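PDB 3GE5: putative NAD(P)H:FMN oxidoreductase from Porphyromonas gingivalis W83, which binds flavin mononucleotide and, as a nitroreductase-family protein, probably acts as an oxidoreductase, perhaps passing electrons from a reduced nicotinamide cofactor to the flavin. Local coordinates for residues A[105-110]-A[161-166]; A[54-59]-A[133-138]; A[75-80]-A[99-104]; A[44-49]-A[171-176]. All blocks are in the same frame, centred on the assembly; numbering follows the deposited sequence. Where two conformers were deposited one is given.

Contact 1 of 4, residues A[105-110]-A[161-166]; sequences LGDHQR and SHMTPV
Gln-109 lies flat over the imidazole of His-162, amide and ring planes only 3° apart, and its chain can be followed outward across that ring. Gln-109 CB begins near the rim, 4.2 Å from His-162 CD2; its CG comes 3.8 Å from His-162 CB, and its CD lies 3.4 Å from His-162 CG. At the tip OE1 lies over the middle of the ring, while Gln-109 NE2 turns back toward His-162 CB at 3.6 Å. The ring also has Asp-107 at its edge, OD1 3.1 Å from His-162 CD2, a polar contact to a carbon. Asp-107 OD2 meanwhile forms a salt bridge with Arg-110 NE, tying the turn back to the strand end. Beside this stack Gly-106 and Thr-164 exchange two backbone hydrogen bonds, and His-108 N adds a third to His-162 O (2.9 Å). Leu-105 and Pro-165 share a face with the selenomethionine Met-163, whose CE rests 3.6 Å from Leu-105 CD1. Leu-105 and Asp-107 also bond through their backbones to His-73 of strand 72-77 and to Pro-71 just before it; Pro-165 packs on helix 150-156, and Val-166 on helix 120-137 and on Ile-122 of the second subunit.

Contact 2 of 4, residues A[54-59]-A[133-138]; sequences MAILEA and LEAHSL
Ala-55, Ile-56 and Ala-59 of one helix face Glu-134, Ala-135 and Leu-138 of another, the short helical segments running at 147° with axes 8.8 Å apart. Among the apolar contacts, Ile-56 sends CD1 onto the methyl of Ala-135 (CD1 to CB 3.7 Å), and its CG1 runs beside the Ala-135 backbone. Ala-55 CB meets Leu-138 CD1 at 3.7 Å, where segment 133-138 has just left its helix. One turn on from Ala-55, Ala-59 presses its CB on Glu-134 CB at 3.6 Å; small side chains at these positions are consistent with the close approach of the backbones, with Ile-56 CA 5.4 Å from Glu-134 CA.

Polar groups take part without a hydrogen bond between the segments. Glu-134 enters through its aliphatic part: CG stands anti to the backbone N (chi1 -176°) and settles over the Ala-55 carbonyl, CG to O 3.4 Å. A bend at chi2 (67°) then carries the carboxylate along the first helix, OE2 beside Ala-55 CB. Ser-137 OG donates to Glu-134 O (2.7 Å), covering a carbonyl in the last turn of its helix, and Lys-52 bonds to Leu-138 O.

Behind the pair, Ile-56 and Leu-57 rest on Ile-102 of strand 100-107, whereas Met-54 and Leu-133 meet Phe-195 and Leu-133 of the second subunit. Such packing, helices side by side on a central sheet with both reaching the second subunit, belongs to the alpha+beta fold of homodimeric nitroreductases.

Contact 3 of 4, residues A[75-80]-A[99-104]; sequences LVVREE and PIYIIT
Leu-75 opens the pairing with Ile-103: its N donates to Ile-103 O (2.9 Å, N-H...O 174°), and its carbonyl receives Ile-103 N at 2.8 Å. On the same face Leu-75 CB approaches Ile-103 CB, 4.1 Å away. Val-76, opposite Ile-102 in a non-hydrogen-bonded pair, turns to the other face, where its CG1 comes near Ile-100 CG2 and the side chain packs against Leu-53 and Leu-57 of helix 50-62. Val-77 returns to the Leu-75 face and forms two bonds with Tyr-101, N to Tyr-101 O at 2.8 Å and O from Tyr-101 N at 2.9 Å. With CG2 beside its own backbone N, Val-77 directs that methyl diagonally to Ile-103 CD1 (3.9 Å), while its carbonyl lies at the edge of the Tyr-101 ring, whose OH bonds to Phe-95 O. Arg-78 lies just past the strand end: its CB touches Ile-100 CG1 (3.9 Å), the extended chain leads off to a salt bridge with Glu-50, and a water donates to both Arg-78 O and Pro-99 O, bridging the two segments just past the paired strands. Glu-79 then occupies the N-cap position of the helix that follows. Strand 72-77 is outermost within its own chain, but Leu-75 and Val-76 pair in parallel with a strand of the second subunit, so the sheet continues across the interface, as in nitroreductase dimers whose C-terminal arm adds a strand to the partner's sheet.

Contact 4 of 4, residues A[44-49]-A[171-176]; sequences IDRPVE and LGYGDP
Tyr-173 OH is held by two groups: it donates a short 2.5 Å hydrogen bond to Glu-49 OE1, and it is also bonded to Lys-52 NZ. Glu-49 OE1 lies at the ring edge, near its plane, and offers its syn lone pair, with the carboxylate turned 69° from the ring. Its other oxygen, OE2, again on the syn side, takes Arg-46 NH2 in a 3.0 Å salt bridge. Arg-46 in turn covers one face of the tyrosine. From CG to NE its chain is fully extended, which carries CD over the ring as a CH-pi contact and sets the guanidinium flat beyond it, planes 10° apart, with CZ 3.9 Å from the Tyr-173 ring centroid in a cation-pi stack. The carboxylate thus links both partners of the stack and probably limits rotation of both groups.

In the alpha+beta nitroreductase fold, this joins the loop leading into helix 50-62, where Glu-49 is the N-cap, to the chain leaving strand 163-172 of the central sheet; the contact is on the surface, and Gly-174 lies about 13 Å from the bound flavin mononucleotide.

At the start of segment 44-49, Ile-44 N bonds to Tyr-173 O (2.9 Å), while apolar contacts lie beside it: Ile-44 CG1 lies 3.7 Å from Tyr-173 CB, and CG2 meets Asp-175 CA at 3.6 Å. Val-48 CG2 reaches Gly-172 CA, its side chain also touching Ile-100 and Leu-140. One water accepts from Tyr-173 N and donates to Ile-44 O and Arg-46 O, bridging the two segments.

From the N terminus, residues 44-49 come first and are rejoined only at 171-176, so contact 4 closes a long loop that contains the other three. Within it, 54-59 waits for 133-138, and contact 2 encloses contact 3, where 75-80 is soon met by 99-104. Contact 1 follows directly along strand 100-107: it opens at 105-110 inside the loop of contact 2 but closes at 161-166 beyond it, so the two cross. Contacts 1 and 3 join strand 100-107 to its two neighbours, contact 2 sets helices upon that sheet through Ile-56 and Ile-102, and contact 4 ties the far end of strand 163-172 to the loop before helix 50-62.

Contact 1 of 4, residues A[105-110]-A[161-166]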
# COMPACT_ATOMS: atom_id res chain seq x y z
N LEU A 105 -12.86 0.18 -5.42
CA LEU A 105 -13.12 1.00 -6.54
C LEU A 105 -12.31 2.28 -6.42
O LEU A 105 -12.23 2.88 -5.33
CB LEU A 105 -14.60 1.40 -6.58
CG LEU A 105 -15.62 0.27 -6.44
CD1 LEU A 105 -17.04 0.78 -6.59
CD2 LEU A 105 -15.30 -0.85 -7.51
N GLY A 106 -11.72 2.71 -7.53
CA GLY A 106 -10.98 3.97 -7.55
C GLY A 106 -11.76 4.98 -8.37
O GLY A 106 -12.26 4.65 -9.47
N ASP A 107 -11.90 6.19 -7.84
CA ASP A 107 -12.72 7.23 -8.47
C ASP A 107 -11.81 8.23 -9.20
O ASP A 107 -11.18 9.08 -8.56
CB ASP A 107 -13.60 7.90 -7.42
CG ASP A 107 -14.63 8.82 -8.02
OD1 ASP A 107 -14.38 9.41 -9.10
OD2 ASP A 107 -15.67 8.98 -7.38
N HIS A 108 -11.73 8.13 -10.52
CA HIS A 108 -10.85 9.02 -11.26
C HIS A 108 -11.23 10.50 -11.12
O HIS A 108 -10.35 11.37 -11.13
CB HIS A 108 -10.71 8.56 -12.70
CG HIS A 108 -9.85 7.35 -12.84
ND1 HIS A 108 -8.48 7.40 -12.71
CD2 HIS A 108 -10.16 6.05 -13.06
CE1 HIS A 108 -7.98 6.19 -12.87
NE2 HIS A 108 -8.97 5.35 -13.08
N GLN A 109 -12.52 10.78 -10.92
CA GLN A 109 -12.93 12.18 -10.77
C GLN A 109 -12.47 12.79 -9.43
O GLN A 109 -12.49 14.01 -9.27
CB GLN A 109 -14.45 12.31 -10.90
CG GLN A 109 -15.01 12.07 -12.24
CD GLN A 109 -16.57 12.14 -12.23
OE1 GLN A 109 -17.26 12.21 -11.16
NE2 GLN A 109 -17.11 12.07 -13.38
N ARG A 110 -12.12 11.96 -8.44
CA ARG A 110 -11.75 12.43 -7.11
C ARG A 110 -10.27 12.33 -6.79
O ARG A 110 -9.83 12.96 -5.84
CB ARG A 110 -12.58 11.72 -6.02
CG ARG A 110 -14.05 11.99 -6.21
CD ARG A 110 -14.89 11.71 -5.00
NE ARG A 110 -14.86 10.28 -4.68
CZ ARG A 110 -14.14 9.75 -3.70
NH1 ARG A 110 -13.38 10.53 -2.93
NH2 ARG A 110 -14.17 8.43 -3.50
N SER A 161 -18.83 4.85 -15.06
CA SER A 161 -17.65 4.86 -15.94
C SER A 161 -16.42 5.46 -15.28
O SER A 161 -15.32 4.94 -15.44
CB SER A 161 -17.94 5.63 -17.24
OG SER A 161 -18.91 4.95 -18.01
N HIS A 162 -16.64 6.51 -14.50
CA HIS A 162 -15.54 7.25 -13.87
C HIS A 162 -14.91 6.54 -12.66
O HIS A 162 -13.92 7.04 -12.09
CB HIS A 162 -16.02 8.67 -13.53
CG HIS A 162 -16.97 8.73 -12.37
ND1 HIS A 162 -18.34 8.68 -12.53
CD2 HIS A 162 -16.75 8.81 -11.04
CE1 HIS A 162 -18.91 8.74 -11.34
NE2 HIS A 162 -17.97 8.82 -10.42
N MSE A 163 -15.43 5.39 -12.30
CA MSE A 163 -14.85 4.57 -11.25
C MSE A 163 -14.37 3.24 -11.85
O MSE A 163 -14.98 2.70 -12.75
CB MSE A 163 -15.88 4.37 -10.14
CG MSE A 163 -16.26 5.66 -9.42
SE MSE A 163 -17.91 5.45 -8.40
CE MSE A 163 -17.25 4.33 -7.04
N THR A 164 -13.25 2.74 -11.36
CA THR A 164 -12.67 1.51 -11.85
C THR A 164 -12.48 0.53 -10.70
O THR A 164 -11.95 0.91 -9.66
CB THR A 164 -11.28 1.75 -12.49
OG1 THR A 164 -11.40 2.67 -13.60
CG2 THR A 164 -10.67 0.40 -13.00
N PRO A 165 -12.96 -0.72 -10.85
CA PRO A 165 -12.57 -1.72 -9.83
C PRO A 165 -11.09 -2.08 -10.01
O PRO A 165 -10.73 -2.67 -11.04
CB PRO A 165 -13.48 -2.90 -10.15
CG PRO A 165 -13.80 -2.77 -11.62
CD PRO A 165 -13.79 -1.31 -11.93
N VAL A 166 -10.23 -1.66 -9.09
CA VAL A 166 -8.76 -1.80 -9.27
C VAL A 166 -8.23 -3.15 -8.75
O VAL A 166 -7.45 -3.84 -9.40
CB VAL A 166 -8.01 -0.63 -8.59
CG1 VAL A 166 -6.50 -0.75 -8.78
CG2 VAL A 166 -8.54 0.75 -9.09

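Contact 2 of 4, residues A[54-59]-A[133-138]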
# COMPACT_ATOMS: atom_id res chain seq x y z
N MSE A 54 -16.01 -5.17 9.88
CA MSE A 54 -16.08 -3.72 10.12
C MSE A 54 -14.69 -3.11 10.43
O MSE A 54 -14.41 -2.00 9.99
CB MSE A 54 -17.11 -3.37 11.20
CG MSE A 54 -18.54 -3.73 10.84
SE MSE A 54 -19.14 -3.14 9.07
CE MSE A 54 -18.43 -1.32 9.14
N ALA A 55 -13.85 -3.82 11.18
CA ALA A 55 -12.46 -3.38 11.44
C ALA A 55 -11.64 -3.31 10.19
O ALA A 55 -10.80 -2.38 10.02
CB ALA A 55 -11.77 -4.31 12.51
N ILE A 56 -11.78 -4.32 9.33
CA ILE A 56 -11.06 -4.31 8.05
C ILE A 56 -11.44 -3.05 7.26
O ILE A 56 -10.56 -2.35 6.74
CB ILE A 56 -11.32 -5.60 7.25
CG1 ILE A 56 -10.68 -6.84 7.91
CG2 ILE A 56 -10.75 -5.47 5.81
CD1 ILE A 56 -11.23 -8.17 7.36
N LEU A 57 -12.74 -2.77 7.15
CA LEU A 57 -13.23 -1.61 6.44
C LEU A 57 -12.76 -0.29 7.07
O LEU A 57 -12.37 0.66 6.37
CB LEU A 57 -14.77 -1.70 6.28
CG LEU A 57 -15.23 -2.87 5.39
CD1 LEU A 57 -16.71 -3.09 5.64
CD2 LEU A 57 -14.90 -2.57 3.92
N GLU A 58 -12.72 -0.24 8.40
CA GLU A 58 -12.21 0.92 9.11
C GLU A 58 -10.75 1.20 8.77
O GLU A 58 -10.37 2.35 8.54
CB GLU A 58 -12.38 0.74 10.64
CG GLU A 58 -11.81 1.88 11.48
CD GLU A 58 -12.63 3.16 11.40
OE1 GLU A 58 -13.67 3.19 10.69
OE2 GLU A 58 -12.23 4.13 12.09
N ALA A 59 -9.95 0.14 8.69
CA ALA A 59 -8.54 0.28 8.29
C ALA A 59 -8.42 0.92 6.91
O ALA A 59 -7.59 1.80 6.71
CB ALA A 59 -7.81 -1.07 8.31
N LEU A 133 -3.52 -6.00 5.82
CA LEU A 133 -2.83 -6.06 7.11
C LEU A 133 -3.80 -6.15 8.29
O LEU A 133 -3.59 -6.95 9.23
CB LEU A 133 -1.89 -4.85 7.23
CG LEU A 133 -0.74 -4.81 6.23
CD1 LEU A 133 0.07 -3.48 6.38
CD2 LEU A 133 0.19 -6.03 6.37
N GLU A 134 -4.89 -5.40 8.22
CA GLU A 134 -5.89 -5.50 9.27
C GLU A 134 -6.50 -6.91 9.36
O GLU A 134 -6.65 -7.45 10.48
CB GLU A 134 -6.98 -4.45 9.04
CG GLU A 134 -8.04 -4.43 10.17
CD GLU A 134 -7.46 -3.95 11.54
OE1 GLU A 134 -6.38 -3.33 11.56
OE2 GLU A 134 -8.12 -4.17 12.61
N ALA A 135 -6.85 -7.49 8.22
CA ALA A 135 -7.38 -8.88 8.16
C ALA A 135 -6.37 -9.86 8.82
O ALA A 135 -6.75 -10.69 9.67
CB ALA A 135 -7.72 -9.30 6.71
N HIS A 136 -5.10 -9.70 8.46
CA HIS A 136 -4.03 -10.54 9.03
C HIS A 136 -3.98 -10.38 10.55
O HIS A 136 -3.86 -11.37 11.30
CB HIS A 136 -2.70 -10.16 8.40
CG HIS A 136 -1.54 -10.94 8.91
ND1 HIS A 136 -1.52 -12.31 8.92
CD2 HIS A 136 -0.37 -10.54 9.46
CE1 HIS A 136 -0.38 -12.73 9.45
NE2 HIS A 136 0.33 -11.67 9.79
N SER A 137 -4.08 -9.13 11.03
CA SER A 137 -4.03 -8.86 12.50
C SER A 137 -5.17 -9.50 13.27
O SER A 137 -5.06 -9.72 14.49
CB SER A 137 -4.03 -7.33 12.77
OG SER A 137 -5.34 -6.74 12.70
N LEU A 138 -6.27 -9.77 12.58
CA LEU A 138 -7.46 -10.32 13.18
C LEU A 138 -7.55 -11.85 12.94
O LEU A 138 -8.61 -12.44 13.10
CB LEU A 138 -8.69 -9.60 12.64
CG LEU A 138 -8.76 -8.08 12.91
CD1 LEU A 138 -9.93 -7.49 12.18
CD2 LEU A 138 -8.80 -7.76 14.42

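Contact 3 of 4, residues A[75-80]-A[99-104]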
# COMPACT_ATOMS: atom_id res chain seq x y z
N LEU A 75 -16.75 -1.86 -2.07
CA LEU A 75 -17.97 -2.62 -2.38
C LEU A 75 -17.80 -4.05 -1.84
O LEU A 75 -16.99 -4.84 -2.36
CB LEU A 75 -18.23 -2.62 -3.88
CG LEU A 75 -19.40 -3.49 -4.40
CD1 LEU A 75 -20.73 -3.21 -3.72
CD2 LEU A 75 -19.50 -3.28 -5.90
N VAL A 76 -18.51 -4.33 -0.74
CA VAL A 76 -18.40 -5.62 -0.04
C VAL A 76 -19.35 -6.61 -0.69
O VAL A 76 -20.54 -6.27 -0.91
CB VAL A 76 -18.72 -5.46 1.47
CG1 VAL A 76 -18.69 -6.81 2.11
CG2 VAL A 76 -17.74 -4.46 2.15
N VAL A 77 -18.84 -7.80 -1.02
CA VAL A 77 -19.68 -8.86 -1.60
C VAL A 77 -19.50 -10.10 -0.72
O VAL A 77 -18.44 -10.70 -0.67
CB VAL A 77 -19.33 -9.12 -3.08
CG1 VAL A 77 -20.10 -10.34 -3.59
CG2 VAL A 77 -19.63 -7.85 -3.92
N ARG A 78 -20.55 -10.46 0.00
CA ARG A 78 -20.49 -11.65 0.85
C ARG A 78 -21.76 -12.50 0.85
O ARG A 78 -21.71 -13.66 1.27
CB ARG A 78 -20.13 -11.27 2.29
CG ARG A 78 -21.06 -10.32 2.89
CD ARG A 78 -20.80 -10.18 4.35
NE ARG A 78 -21.59 -9.07 4.86
CZ ARG A 78 -21.72 -8.77 6.15
NH1 ARG A 78 -21.08 -9.49 7.08
NH2 ARG A 78 -22.47 -7.73 6.49
N GLU A 79 -22.90 -11.96 0.41
CA GLU A 79 -24.11 -12.77 0.28
C GLU A 79 -23.99 -13.67 -0.93
O GLU A 79 -23.25 -13.39 -1.90
CB GLU A 79 -25.35 -11.90 0.14
CG GLU A 79 -25.61 -11.08 1.36
CD GLU A 79 -26.86 -10.24 1.21
OE1 GLU A 79 -27.46 -10.22 0.08
OE2 GLU A 79 -27.22 -9.58 2.21
N GLU A 80 -24.70 -14.78 -0.90
CA GLU A 80 -24.50 -15.79 -1.94
C GLU A 80 -24.76 -15.29 -3.36
O GLU A 80 -23.99 -15.61 -4.28
CB GLU A 80 -25.34 -17.05 -1.65
CG GLU A 80 -24.61 -17.99 -0.71
CD GLU A 80 -23.15 -18.24 -1.14
OE1 GLU A 80 -22.96 -18.89 -2.20
OE2 GLU A 80 -22.22 -17.75 -0.45
N PRO A 99 -15.00 -16.59 1.14
CA PRO A 99 -16.24 -16.16 1.72
C PRO A 99 -16.62 -14.72 1.53
O PRO A 99 -17.79 -14.43 1.47
CB PRO A 99 -16.05 -16.38 3.23
CG PRO A 99 -14.85 -17.17 3.37
CD PRO A 99 -14.07 -17.14 2.15
N ILE A 100 -15.62 -13.83 1.54
CA ILE A 100 -15.87 -12.40 1.45
C ILE A 100 -14.96 -11.78 0.42
O ILE A 100 -13.78 -12.10 0.37
CB ILE A 100 -15.66 -11.68 2.81
CG1 ILE A 100 -16.65 -12.24 3.84
CG2 ILE A 100 -15.89 -10.14 2.67
CD1 ILE A 100 -16.58 -11.59 5.21
N TYR A 101 -15.53 -10.88 -0.38
CA TYR A 101 -14.74 -10.07 -1.30
C TYR A 101 -14.95 -8.59 -0.99
O TYR A 101 -16.08 -8.12 -0.83
CB TYR A 101 -15.12 -10.33 -2.75
CG TYR A 101 -15.13 -11.78 -3.14
CD1 TYR A 101 -14.00 -12.38 -3.69
CD2 TYR A 101 -16.30 -12.54 -3.01
CE1 TYR A 101 -14.02 -13.72 -4.09
CE2 TYR A 101 -16.34 -13.87 -3.41
CZ TYR A 101 -15.20 -14.45 -3.95
OH TYR A 101 -15.28 -15.77 -4.33
N ILE A 102 -13.85 -7.84 -0.91
CA ILE A 102 -13.94 -6.38 -0.85
C ILE A 102 -13.38 -5.82 -2.16
O ILE A 102 -12.14 -5.90 -2.41
CB ILE A 102 -13.19 -5.77 0.37
CG1 ILE A 102 -13.69 -6.38 1.69
CG2 ILE A 102 -13.36 -4.24 0.35
CD1 ILE A 102 -12.78 -5.99 2.95
N ILE A 103 -14.30 -5.32 -2.99
CA ILE A 103 -13.92 -4.75 -4.31
C ILE A 103 -13.57 -3.30 -4.07
O ILE A 103 -14.45 -2.50 -3.70
CB ILE A 103 -15.06 -4.84 -5.35
CG1 ILE A 103 -15.65 -6.26 -5.38
CG2 ILE A 103 -14.55 -4.36 -6.74
CD1 ILE A 103 -16.80 -6.50 -6.32
N THR A 104 -12.31 -2.94 -4.29
CA THR A 104 -11.89 -1.56 -4.09
C THR A 104 -11.97 -0.81 -5.41
O THR A 104 -11.25 -1.12 -6.37
CB THR A 104 -10.49 -1.48 -3.49
OG1 THR A 104 -10.50 -2.20 -2.25
CG2 THR A 104 -10.03 -0.03 -3.23
O HOH W 1 -19.90 -15.44 2.66

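Contact 4 of 4, residues A[44-49]-A[171-176]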
# COMPACT_ATOMS: atom_id res chain seq x y z
N ILE A 44 -11.92 -22.15 5.14
CA ILE A 44 -12.90 -23.02 5.80
C ILE A 44 -14.24 -22.29 5.86
O ILE A 44 -14.33 -21.11 5.51
CB ILE A 44 -12.42 -23.47 7.19
CG1 ILE A 44 -12.14 -22.24 8.09
CG2 ILE A 44 -11.19 -24.33 7.05
CD1 ILE A 44 -11.73 -22.58 9.52
N ASP A 45 -15.28 -22.99 6.29
CA ASP A 45 -16.63 -22.44 6.33
C ASP A 45 -16.92 -21.45 7.45
O ASP A 45 -17.95 -20.79 7.44
CB ASP A 45 -17.65 -23.58 6.40
CG ASP A 45 -17.74 -24.33 5.09
OD1 ASP A 45 -17.25 -23.78 4.07
OD2 ASP A 45 -18.31 -25.45 5.07
N ARG A 46 -16.02 -21.33 8.41
CA ARG A 46 -16.32 -20.50 9.57
C ARG A 46 -16.73 -19.10 9.12
O ARG A 46 -16.03 -18.46 8.37
CB ARG A 46 -15.10 -20.44 10.47
CG ARG A 46 -15.35 -19.69 11.77
CD ARG A 46 -14.14 -19.75 12.64
NE ARG A 46 -14.21 -18.71 13.65
CZ ARG A 46 -13.23 -18.42 14.50
NH1 ARG A 46 -12.07 -19.09 14.47
NH2 ARG A 46 -13.41 -17.44 15.39
N PRO A 47 -17.89 -18.62 9.57
CA PRO A 47 -18.25 -17.26 9.22
C PRO A 47 -17.32 -16.22 9.86
O PRO A 47 -16.87 -16.37 11.02
CB PRO A 47 -19.68 -17.10 9.77
CG PRO A 47 -19.94 -18.25 10.60
CD PRO A 47 -18.94 -19.31 10.36
N VAL A 48 -17.05 -15.19 9.09
CA VAL A 48 -16.26 -14.04 9.55
C VAL A 48 -17.14 -13.15 10.43
O VAL A 48 -18.21 -12.71 10.01
CB VAL A 48 -15.67 -13.27 8.36
CG1 VAL A 48 -14.91 -12.02 8.82
CG2 VAL A 48 -14.77 -14.19 7.52
N GLU A 49 -16.69 -12.88 11.64
CA GLU A 49 -17.47 -12.07 12.58
C GLU A 49 -17.68 -10.68 12.00
O GLU A 49 -16.76 -10.09 11.45
CB GLU A 49 -16.77 -11.96 13.94
CG GLU A 49 -16.70 -13.24 14.71
CD GLU A 49 -15.50 -14.13 14.37
OE1 GLU A 49 -14.84 -13.93 13.32
OE2 GLU A 49 -15.21 -15.03 15.19
N LEU A 171 -11.06 -12.78 1.18
CA LEU A 171 -10.73 -13.05 2.60
C LEU A 171 -11.70 -14.01 3.29
O LEU A 171 -12.83 -14.19 2.86
CB LEU A 171 -10.64 -11.74 3.41
CG LEU A 171 -11.94 -10.97 3.62
CD1 LEU A 171 -12.49 -11.21 5.01
CD2 LEU A 171 -11.68 -9.47 3.35
N GLY A 172 -11.21 -14.60 4.37
CA GLY A 172 -11.97 -15.52 5.19
C GLY A 172 -11.04 -16.19 6.19
O GLY A 172 -9.86 -15.80 6.33
N TYR A 173 -11.55 -17.18 6.90
CA TYR A 173 -10.69 -18.00 7.73
C TYR A 173 -9.98 -19.02 6.86
O TYR A 173 -10.62 -19.78 6.13
CB TYR A 173 -11.46 -18.70 8.87
CG TYR A 173 -11.79 -17.77 10.00
CD1 TYR A 173 -10.81 -17.41 10.92
CD2 TYR A 173 -13.06 -17.24 10.14
CE1 TYR A 173 -11.09 -16.54 11.96
CE2 TYR A 173 -13.35 -16.36 11.17
CZ TYR A 173 -12.37 -16.02 12.09
OH TYR A 173 -12.63 -15.15 13.12
N GLY A 174 -8.66 -19.01 6.90
CA GLY A 174 -7.89 -19.94 6.10
C GLY A 174 -8.02 -21.39 6.52
O GLY A 174 -8.28 -21.70 7.69
N ASP A 175 -7.85 -22.29 5.57
CA ASP A 175 -7.80 -23.71 5.87
C ASP A 175 -6.42 -24.05 6.43
O ASP A 175 -5.41 -23.99 5.72
CB ASP A 175 -8.07 -24.50 4.60
CG ASP A 175 -8.16 -26.00 4.86
OD1 ASP A 175 -7.68 -26.49 5.92
OD2 ASP A 175 -8.74 -26.66 3.98
N PRO A 176 -6.38 -24.40 7.72
CA PRO A 176 -5.07 -24.60 8.37
C PRO A 176 -4.30 -25.82 7.88
O PRO A 176 -3.13 -25.97 8.20
CB PRO A 176 -5.43 -24.72 9.86
CG PRO A 176 -6.84 -25.27 9.85
CD PRO A 176 -7.50 -24.68 8.64
O HOH W 2 -14.12 -18.46 6.47